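Long-range contact in glutathione S-transferase 2 (Heligmosomoides polygyrus, PDB 1TW9), which probably catalyses the conjugation of glutathione to halide-bearing electrophiles, releasing the halide as an anion: residues K5-N10 with G49-L54. Residues are numbered along the deposited sequence; the frame is centred on the assembly and turned at random.
Sequences KLTYFN and GQVPVL
Val51 meets both aromatic rings through one methyl: its CG1 lies over a face of Phe9, 3.9 Å from the ring centroid and 26° off the normal, a CH-pi contact, and sits obliquely 3.4 Å from Tyr8 CD1. The Tyr8 ring has Phe9 CB over one face and Val51 C in plane at its edge; Phe206 adjoins both aromatic side chains. With CG anti to the backbone N (chi1 -172°), the Tyr8 side chain lies beside that of Pro52, pointing the same way, with Tyr8 CD1 3.6 Å from Pro52 CD. An alanine in place of Tyr8 would probably open a gap beside Val51 and Pro52 and leave Ala14 N without the hydroxyl to which it is hydrogen-bonded. Thr7 N donates to Val53 O (2.9 Å, 164°) and Val53 N to Thr7 O (3.0 Å), an antiparallel hydrogen-bonded pair, while a water joins Thr7 OG1 to Val53 O. The peptide before Pro52 is cis, as in other thioredoxin-fold glutathione transferases, and Pro52 CA makes a CA-H...O contact with Thr7 O (3.0 Å). Strand 4-9 runs between strands 30-34 and 53-56 in the N-terminal domain's mixed sheet; Leu6 and Leu54 touch helix 16-24, and Leu54 also helix 64-75.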
loop_
_atom_site.group_PDB
_atom_site.type_symbol
_atom_site.label_atom_id
_atom_site.label_comp_id
_atom_site.label_asym_id
_atom_site.label_seq_id
_atom_site.Cartn_x
_atom_site.Cartn_y
_atom_site.Cartn_z
ATOM N N LYS A 5 0.592 -20.346 5.613
ATOM C CA LYS A 5 1.960 -20.588 5.279
ATOM C C LYS A 5 2.508 -19.282 4.787
ATOM O O LYS A 5 1.931 -18.658 3.893
ATOM C CB LYS A 5 2.086 -21.635 4.179
ATOM C CG LYS A 5 3.530 -21.830 3.694
ATOM C CD LYS A 5 3.738 -22.960 2.725
ATOM C CE LYS A 5 3.231 -22.805 1.347
ATOM N NZ LYS A 5 3.668 -24.087 0.565
ATOM N N LEU A 6 3.617 -18.855 5.348
ATOM C CA LEU A 6 4.284 -17.622 4.892
ATOM C C LEU A 6 5.636 -18.057 4.250
ATOM O O LEU A 6 6.423 -18.763 4.888
ATOM C CB LEU A 6 4.587 -16.728 6.059
ATOM C CG LEU A 6 5.178 -15.349 5.642
ATOM C CD1 LEU A 6 4.257 -14.452 4.845
ATOM C CD2 LEU A 6 5.739 -14.616 6.918
ATOM N N THR A 7 5.865 -17.658 2.997
ATOM C CA THR A 7 7.110 -18.009 2.289
ATOM C C THR A 7 7.883 -16.674 2.058
ATOM O O THR A 7 7.339 -15.680 1.524
ATOM C CB THR A 7 6.782 -18.712 0.966
ATOM O OG1 THR A 7 6.145 -19.993 1.239
ATOM C CG2 THR A 7 8.075 -19.037 0.264
ATOM N N TYR A 8 9.155 -16.695 2.452
ATOM C CA TYR A 8 10.023 -15.539 2.337
ATOM C C TYR A 8 11.463 -16.059 2.375
ATOM O O TYR A 8 11.690 -17.236 2.415
ATOM C CB TYR A 8 9.714 -14.494 3.413
ATOM C CG TYR A 8 10.462 -13.201 3.218
ATOM C CD1 TYR A 8 10.318 -12.465 2.056
ATOM C CD2 TYR A 8 11.334 -12.728 4.175
ATOM C CE1 TYR A 8 11.019 -11.304 1.875
ATOM C CE2 TYR A 8 12.043 -11.607 3.996
ATOM C CZ TYR A 8 11.864 -10.864 2.816
ATOM O OH TYR A 8 12.573 -9.690 2.605
ATOM N N PHE A 9 12.435 -15.163 2.330
ATOM C CA PHE A 9 13.803 -15.500 2.554
ATOM C C PHE A 9 14.107 -15.661 4.032
ATOM O O PHE A 9 13.240 -15.382 4.901
ATOM C CB PHE A 9 14.671 -14.422 1.936
ATOM C CG PHE A 9 14.554 -14.377 0.450
ATOM C CD1 PHE A 9 14.944 -15.474 -0.305
ATOM C CD2 PHE A 9 14.071 -13.269 -0.197
ATOM C CE1 PHE A 9 14.831 -15.470 -1.675
ATOM C CE2 PHE A 9 13.995 -13.269 -1.593
ATOM C CZ PHE A 9 14.362 -14.371 -2.297
ATOM N N ASN A 10 15.303 -16.183 4.321
ATOM C CA ASN A 10 15.731 -16.314 5.717
ATOM C C ASN A 10 16.235 -14.992 6.222
ATOM O O ASN A 10 17.421 -14.755 6.360
ATOM C CB ASN A 10 16.802 -17.401 5.958
ATOM C CG ASN A 10 17.081 -17.614 7.418
ATOM O OD1 ASN A 10 16.276 -17.254 8.249
ATOM N ND2 ASN A 10 18.234 -18.205 7.724
ATOM N N GLY A 49 6.153 -13.096 -9.036
ATOM C CA GLY A 49 7.563 -13.562 -9.122
ATOM C C GLY A 49 8.433 -13.224 -7.911
ATOM O O GLY A 49 9.674 -13.197 -7.996
ATOM N N GLN A 50 7.802 -12.914 -6.782
ATOM C CA GLN A 50 8.527 -12.468 -5.599
ATOM C C GLN A 50 7.944 -13.041 -4.333
ATOM O O GLN A 50 6.825 -13.585 -4.332
ATOM C CB GLN A 50 8.475 -10.985 -5.444
ATOM C CG GLN A 50 8.956 -10.207 -6.597
ATOM C CD GLN A 50 8.385 -8.831 -6.477
ATOM O OE1 GLN A 50 7.180 -8.628 -6.678
ATOM N NE2 GLN A 50 9.188 -7.915 -6.072
ATOM N N VAL A 51 8.695 -12.838 -3.266
ATOM C CA VAL A 51 8.273 -13.207 -1.925
ATOM C C VAL A 51 8.334 -11.911 -1.094
ATOM O O VAL A 51 9.004 -10.939 -1.486
ATOM C CB VAL A 51 9.212 -14.405 -1.630
ATOM C CG1 VAL A 51 10.535 -14.073 -0.971
ATOM C CG2 VAL A 51 8.568 -15.772 -1.534
ATOM N N PRO A 52 7.517 -11.786 -0.056
ATOM C CA PRO A 52 6.809 -12.855 0.597
ATOM C C PRO A 52 5.501 -13.184 -0.086
ATOM O O PRO A 52 4.950 -12.357 -0.815
ATOM C CB PRO A 52 6.442 -12.216 1.931
ATOM C CG PRO A 52 6.316 -10.799 1.612
ATOM C CD PRO A 52 7.492 -10.565 0.758
ATOM N N VAL A 53 5.054 -14.407 0.124
ATOM C CA VAL A 53 3.742 -14.810 -0.301
ATOM C C VAL A 53 3.142 -15.568 0.853
ATOM O O VAL A 53 3.773 -16.508 1.385
ATOM C CB VAL A 53 3.825 -15.734 -1.543
ATOM C CG1 VAL A 53 2.476 -16.358 -1.910
ATOM C CG2 VAL A 53 4.341 -14.967 -2.726
ATOM N N LEU A 54 1.870 -15.263 1.141
ATOM C CA LEU A 54 1.097 -15.987 2.138
ATOM C C LEU A 54 0.215 -16.971 1.415
ATOM O O LEU A 54 -0.343 -16.607 0.404
ATOM C CB LEU A 54 0.206 -14.975 2.891
ATOM C CG LEU A 54 -0.745 -15.551 3.950
ATOM C CD1 LEU A 54 0.051 -16.064 5.144
ATOM C CD2 LEU A 54 -1.756 -14.507 4.269
HETATM O O HOH W 1 3.524 -19.281 0.733
#